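Local atomic coordinates of uncharacterized protein (Parabacteroides merdae, PDB entry 4MXN), a protein that is of unproven function but probably cleaves glycosidic bonds in polysaccharides, as family 28 glycosyl hydrolases do. Residues Ile103-Gln108 and Glu154-Val159. Residues are numbered along the deposited sequence; the frame is centred on the assembly and turned at random.
Sequences IYADKQ and EGCEDV
The backbone carbonyl of Gln108 takes the N-H of Glu157 in its own plane, Gln108 O to Glu157 N 3.0 Å, while the flat side-chain amide of Gln108 folds back over its own chain. Asp106 O lies in the plane of that amide, 2.9 Å from Gln108 NE2, yet NE2 itself stands above the carbonyl plane of Asp106; the backbone N of Ser72 holds OE1, so glutamine suits the place by using both ends of its amide. Asp106 and Glu154 form a parallel bridge with their side chains on one face, flanked by Glu154 N to Ala105 O (3.0 Å) and Lys107 N to Glu154 O (2.9 Å). Such stacking of successive coils is that of a parallel beta-helix, the fold of this hydrolase family. Gly155 lies beside Lys107 at positive phi (65°), a conformation that favours glycine, and a side chain would probably crowd Lys107 CG. Cys156 SG, beside its own backbone N (chi1 -65°), reaches across to accept a hydrogen bond from Gln108 N (SG to N 3.6 Å) and packs on Ala105 CB, with Ile111 also touching. Without the sulfur, as with an alanine here, Gln108 N would probably lose its mate and a gap open beside small, buried Ala105.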
ATOM      1  N   ILE A 103      -3.326   2.385  -0.763  1.00 17.77           N
ATOM      2  CA  ILE A 103      -3.970   2.170   0.534  1.00 16.67           C
ATOM      3  C   ILE A 103      -3.167   2.949   1.552  1.00 21.15           C
ATOM      4  O   ILE A 103      -1.976   2.666   1.747  1.00 19.95           O
ATOM      5  CB  ILE A 103      -4.149   0.680   0.966  1.00 19.25           C
ATOM      6  CG1 ILE A 103      -4.860  -0.149  -0.116  1.00 18.70           C
ATOM      7  CG2 ILE A 103      -4.922   0.622   2.316  1.00 21.62           C
ATOM      8  CD1 ILE A 103      -4.827  -1.726   0.116  1.00 25.28           C
ATOM      9  N   TYR A 104      -3.806   3.926   2.198  1.00 18.23           N
ATOM     10  CA  TYR A 104      -3.135   4.690   3.232  1.00 18.27           C
ATOM     11  C   TYR A 104      -3.992   4.744   4.472  1.00 20.50           C
ATOM     12  O   TYR A 104      -5.202   4.519   4.421  1.00 18.51           O
ATOM     13  CB  TYR A 104      -2.749   6.122   2.755  1.00 20.41           C
ATOM     14  CG  TYR A 104      -3.917   7.074   2.575  1.00 22.87           C
ATOM     15  CD1 TYR A 104      -4.665   7.073   1.409  1.00 24.32           C
ATOM     16  CD2 TYR A 104      -4.262   7.983   3.568  1.00 25.38           C
ATOM     17  CE1 TYR A 104      -5.734   7.947   1.233  1.00 25.27           C
ATOM     18  CE2 TYR A 104      -5.330   8.866   3.402  1.00 27.31           C
ATOM     19  CZ  TYR A 104      -6.063   8.842   2.232  1.00 30.90           C
ATOM     20  OH  TYR A 104      -7.123   9.693   2.052  1.00 35.41           O
ATOM     21  N   ALA A 105      -3.370   5.090   5.596  1.00 19.46           N
ATOM     22  CA  ALA A 105      -4.105   5.278   6.840  1.00 20.30           C
ATOM     23  C   ALA A 105      -3.422   6.353   7.640  1.00 26.95           C
ATOM     24  O   ALA A 105      -2.195   6.391   7.706  1.00 26.97           O
ATOM     25  CB  ALA A 105      -4.204   3.979   7.625  1.00 20.72           C
ATOM     26  N   ASP A 106      -4.216   7.242   8.212  1.00 24.31           N
ATOM     27  CA  ASP A 106      -3.738   8.351   9.011  1.00 23.40           C
ATOM     28  C   ASP A 106      -4.388   8.315  10.393  1.00 25.71           C
ATOM     29  O   ASP A 106      -5.588   8.566  10.520  1.00 25.54           O
ATOM     30  CB  ASP A 106      -4.041   9.677   8.285  1.00 26.00           C
ATOM     31  CG  ASP A 106      -3.700  10.937   9.053  1.00 48.14           C
ATOM     32  OD1 ASP A 106      -2.733  10.909   9.845  1.00 50.14           O
ATOM     33  OD2 ASP A 106      -4.389  11.960   8.851  1.00 59.24           O
ATOM     34  N   LYS A 107      -3.577   8.007  11.419  1.00 23.42           N
ATOM     35  CA  LYS A 107      -3.930   7.975  12.837  1.00 25.07           C
ATOM     36  C   LYS A 107      -5.104   7.023  13.106  1.00 28.82           C
ATOM     37  O   LYS A 107      -6.042   7.372  13.830  1.00 30.15           O
ATOM     38  CB  LYS A 107      -4.218   9.402  13.350  1.00 29.80           C
ATOM     39  CG  LYS A 107      -2.967  10.273  13.426  1.00 50.38           C
ATOM     40  CD  LYS A 107      -3.276  11.669  13.942  1.00 67.62           C
ATOM     41  CE  LYS A 107      -2.097  12.604  13.826  1.00 86.91           C
ATOM     42  NZ  LYS A 107      -1.881  13.047  12.422  1.00 98.89           N
ATOM     43  N   GLN A 108      -5.037   5.814  12.520  1.00 23.40           N
ATOM     44  CA  GLN A 108      -6.038   4.769  12.710  1.00 23.09           C
ATOM     45  C   GLN A 108      -5.474   3.666  13.609  1.00 26.96           C
ATOM     46  O   GLN A 108      -4.264   3.584  13.788  1.00 26.80           O
ATOM     47  CB  GLN A 108      -6.468   4.179  11.353  1.00 23.14           C
ATOM     48  CG  GLN A 108      -7.034   5.204  10.352  1.00 25.18           C
ATOM     49  CD  GLN A 108      -8.267   5.930  10.833  1.00 32.98           C
ATOM     50  OE1 GLN A 108      -9.319   5.324  11.105  1.00 25.10           O
ATOM     51  NE2 GLN A 108      -8.183   7.252  10.914  1.00 28.77           N
ATOM     52  N   GLU A 154       0.645   6.305   8.642  1.00 22.77           N
ATOM     53  CA  GLU A 154       1.233   7.362   9.465  1.00 22.49           C
ATOM     54  C   GLU A 154       0.454   7.524  10.767  1.00 24.62           C
ATOM     55  O   GLU A 154      -0.756   7.759  10.736  1.00 25.61           O
ATOM     56  CB  GLU A 154       1.328   8.697   8.717  1.00 23.84           C
ATOM     57  CG  GLU A 154       2.234   9.699   9.430  1.00 28.89           C
ATOM     58  CD  GLU A 154       2.288  11.086   8.820  1.00 46.84           C
ATOM     59  OE1 GLU A 154       2.151  11.211   7.581  1.00 46.90           O
ATOM     60  OE2 GLU A 154       2.494  12.053   9.587  1.00 49.96           O
ATOM     61  N   GLY A 155       1.162   7.439  11.884  1.00 20.67           N
ATOM     62  CA  GLY A 155       0.592   7.606  13.222  1.00 22.50           C
ATOM     63  C   GLY A 155      -0.405   6.531  13.607  1.00 25.56           C
ATOM     64  O   GLY A 155      -1.273   6.767  14.445  1.00 26.01           O
ATOM     65  N   CYS A 156      -0.292   5.350  13.000  1.00 20.65           N
ATOM     66  CA  CYS A 156      -1.204   4.242  13.233  1.00 21.27           C
ATOM     67  C   CYS A 156      -0.710   3.320  14.347  1.00 25.10           C
ATOM     68  O   CYS A 156       0.483   3.267  14.630  1.00 23.77           O
ATOM     69  CB  CYS A 156      -1.435   3.477  11.935  1.00 21.52           C
ATOM     70  SG  CYS A 156      -2.293   4.442  10.660  1.00 25.42           S
ATOM     71  N   GLU A 157      -1.641   2.597  14.989  1.00 22.36           N
ATOM     72  CA  GLU A 157      -1.316   1.650  16.059  1.00 22.24           C
ATOM     73  C   GLU A 157      -1.944   0.293  15.756  1.00 25.83           C
ATOM     74  O   GLU A 157      -3.093   0.267  15.332  1.00 26.33           O
ATOM     75  CB  GLU A 157      -1.836   2.196  17.409  1.00 24.98           C
ATOM     76  CG  GLU A 157      -1.054   3.384  17.939  1.00 38.99           C
ATOM     77  CD  GLU A 157      -1.356   3.825  19.357  1.00 58.23           C
ATOM     78  OE1 GLU A 157      -2.134   3.141  20.063  1.00 43.11           O
ATOM     79  OE2 GLU A 157      -0.788   4.862  19.767  1.00 53.76           O
ATOM     80  N   ASP A 158      -1.213  -0.826  15.978  1.00 23.56           N
ATOM     81  CA  ASP A 158      -1.692  -2.204  15.754  1.00 24.73           C
ATOM     82  C   ASP A 158      -2.034  -2.386  14.260  1.00 29.65           C
ATOM     83  O   ASP A 158      -3.200  -2.370  13.854  1.00 30.15           O
ATOM     84  CB  ASP A 158      -2.878  -2.565  16.693  1.00 28.35           C
ATOM     85  CG  ASP A 158      -2.618  -2.307  18.176  1.00 40.98           C
ATOM     86  OD1 ASP A 158      -1.465  -2.495  18.621  1.00 44.07           O
ATOM     87  OD2 ASP A 158      -3.568  -1.919  18.889  1.00 45.31           O
ATOM     88  N   VAL A 159      -0.983  -2.479  13.440  1.00 25.65           N
ATOM     89  CA  VAL A 159      -1.080  -2.609  11.983  1.00 24.39           C
ATOM     90  C   VAL A 159      -0.623  -4.011  11.581  1.00 28.61           C
ATOM     91  O   VAL A 159       0.491  -4.406  11.918  1.00 29.02           O
ATOM     92  CB  VAL A 159      -0.232  -1.512  11.289  1.00 27.18           C
ATOM     93  CG1 VAL A 159      -0.240  -1.680   9.766  1.00 25.62           C
ATOM     94  CG2 VAL A 159      -0.695  -0.115  11.693  1.00 27.57           C
TER